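PixA inclusion body protein (Burkholderia cenocepacia, PDB 4LZK) is of unknown function but belongs to the PixA family, named for a protein of bacterial inclusion bodies, and folds mainly into beta-sheets. Local coordinates at residues S93-L98 and L164-Q169. Residues are numbered along the deposited sequence; the frame is centred on the assembly and turned at random.
Sequences SGDAAL and LYTRSQ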
loop_
_atom_site.group_PDB
_atom_site.type_symbol
_atom_site.label_atom_id
_atom_site.label_comp_id
_atom_site.label_asym_id
_atom_site.label_seq_id
_atom_site.Cartn_x
_atom_site.Cartn_y
_atom_site.Cartn_z
ATOM N N SER C 93 9.032 -26.567 -2.210
ATOM C CA SER C 93 9.963 -27.419 -3.012
ATOM C C SER C 93 11.231 -27.831 -2.186
ATOM O O SER C 93 11.887 -28.758 -2.520
ATOM C CB SER C 93 10.376 -26.705 -4.289
ATOM O OG SER C 93 11.156 -25.582 -4.026
ATOM N N GLY C 94 11.550 -27.079 -1.159
ATOM C CA GLY C 94 12.718 -27.297 -0.291
ATOM C C GLY C 94 12.253 -27.385 1.145
ATOM O O GLY C 94 11.704 -28.442 1.547
ATOM N N ASP C 95 12.370 -26.301 1.899
ATOM C CA ASP C 95 11.625 -26.233 3.173
ATOM C C ASP C 95 10.144 -26.342 2.771
ATOM O O ASP C 95 9.777 -25.969 1.651
ATOM C CB ASP C 95 11.768 -24.896 3.910
ATOM C CG ASP C 95 13.227 -24.438 4.162
ATOM O OD1 ASP C 95 14.100 -25.293 4.419
ATOM O OD2 ASP C 95 13.455 -23.162 4.177
ATOM N N ALA C 96 9.308 -26.908 3.627
ATOM C CA ALA C 96 7.848 -26.925 3.345
ATOM C C ALA C 96 7.174 -26.339 4.592
ATOM O O ALA C 96 7.578 -26.668 5.745
ATOM C CB ALA C 96 7.385 -28.305 3.145
ATOM N N ALA C 97 6.180 -25.495 4.400
ATOM C CA ALA C 97 5.390 -25.016 5.497
ATOM C C ALA C 97 4.017 -25.607 5.288
ATOM O O ALA C 97 3.385 -25.335 4.257
ATOM C CB ALA C 97 5.296 -23.531 5.468
ATOM N N LEU C 98 3.581 -26.443 6.201
ATOM C CA LEU C 98 2.327 -27.190 6.041
ATOM C C LEU C 98 1.385 -26.867 7.197
ATOM O O LEU C 98 1.647 -27.190 8.324
ATOM C CB LEU C 98 2.635 -28.659 6.027
ATOM C CG LEU C 98 3.552 -29.062 4.869
ATOM C CD1 LEU C 98 3.912 -30.507 5.065
ATOM C CD2 LEU C 98 2.856 -28.909 3.555
ATOM N N LEU C 164 6.887 -26.489 10.052
ATOM C CA LEU C 164 7.951 -26.137 9.154
ATOM C C LEU C 164 8.933 -27.348 9.042
ATOM O O LEU C 164 9.557 -27.782 10.043
ATOM C CB LEU C 164 8.621 -24.892 9.680
ATOM C CG LEU C 164 9.405 -24.065 8.717
ATOM C CD1 LEU C 164 9.878 -22.816 9.358
ATOM C CD2 LEU C 164 10.585 -24.793 8.169
ATOM N N TYR C 165 9.063 -27.880 7.838
ATOM C CA TYR C 165 9.995 -29.021 7.626
ATOM C C TYR C 165 11.177 -28.530 6.845
ATOM O O TYR C 165 11.024 -27.629 5.990
ATOM C CB TYR C 165 9.323 -30.176 6.892
ATOM C CG TYR C 165 8.331 -30.890 7.678
ATOM C CD1 TYR C 165 8.676 -31.932 8.538
ATOM C CD2 TYR C 165 7.001 -30.514 7.607
ATOM C CE1 TYR C 165 7.718 -32.578 9.280
ATOM C CE2 TYR C 165 6.063 -31.146 8.316
ATOM C CZ TYR C 165 6.420 -32.154 9.185
ATOM O OH TYR C 165 5.415 -32.728 9.905
ATOM N N THR C 166 12.391 -29.025 7.148
ATOM C CA THR C 166 13.465 -28.647 6.269
ATOM C C THR C 166 13.839 -29.821 5.375
ATOM O O THR C 166 13.581 -30.961 5.705
ATOM C CB THR C 166 14.762 -28.154 6.977
ATOM O OG1 THR C 166 15.114 -29.046 8.049
ATOM C CG2 THR C 166 14.593 -26.735 7.467
ATOM N N ARG C 167 14.434 -29.489 4.250
ATOM C CA ARG C 167 14.905 -30.484 3.250
ATOM C C ARG C 167 16.332 -30.731 3.547
ATOM O O ARG C 167 17.141 -29.802 3.474
ATOM C CB ARG C 167 14.865 -29.921 1.810
ATOM C CG ARG C 167 15.335 -30.938 0.768
ATOM C CD ARG C 167 15.782 -30.325 -0.546
ATOM N NE ARG C 167 15.989 -31.352 -1.579
ATOM C CZ ARG C 167 15.076 -31.723 -2.482
ATOM N NH1 ARG C 167 13.891 -31.100 -2.523
ATOM N NH2 ARG C 167 15.359 -32.679 -3.383
ATOM N N SER C 168 16.651 -31.953 3.912
ATOM C CA SER C 168 18.020 -32.295 4.329
ATOM C C SER C 168 18.770 -32.976 3.218
ATOM O O SER C 168 19.812 -32.468 2.851
ATOM C CB SER C 168 18.042 -33.181 5.573
ATOM O OG SER C 168 19.368 -33.651 5.773
ATOM N N GLN C 169 18.298 -34.121 2.702
ATOM C CA GLN C 169 18.942 -34.686 1.480
ATOM C C GLN C 169 17.981 -35.593 0.752
ATOM O O GLN C 169 17.946 -36.845 0.955
ATOM C CB GLN C 169 20.193 -35.513 1.798
ATOM C CG GLN C 169 21.450 -34.720 2.067
ATOM C CD GLN C 169 22.089 -35.156 3.371
ATOM O OE1 GLN C 169 22.833 -36.113 3.380
ATOM N NE2 GLN C 169 21.781 -34.457 4.475
#
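Ala96 and Tyr165 form an antiparallel hydrogen-bonded pair where strands 96-98 and 164-167 run side by side at 158°. Tyr165 N gives an almost straight bond to Ala96 O at 2.8 Å, while Ala96 N reaches Tyr165 O at 3.0 Å, tilted from the carbonyl plane. Tyr165 O also receives a CA-H...O contact from Asp95 CA at 3.2 Å. On the face of the sheet that carries Ala96 and Tyr165, Leu98 crosses Tyr165 at about a right angle, and its CD1 lies 4.0 Å from both CD2 and CE2 of the Tyr165 ring. Asp95 lies alongside Thr166, pointing the same way, with OD1 3.4 Å from methyl CG2. Its carboxylate is held from helix 28-34, by a salt bridge from Lys32 to OD1 and a hydrogen bond between OD2 and Thr28. Beyond the strand pairing, Arg167 CB packs on Gly94 O at 3.5 Å. Its CG is anti to the backbone N (chi1 -179°) and the chain runs extended to NE; Ser93 O lies at the guanidinium edge, 3.1 Å from NH1, and NH2 hydrogen-bonds to Asn170 OD1 and backbone O of Glu120 of a second subunit. Within its sheet, strand 154-167 lies between strands 96-105 and 172-186, with Leu164 packed between helix 28-34 and Phe175 and Phe178.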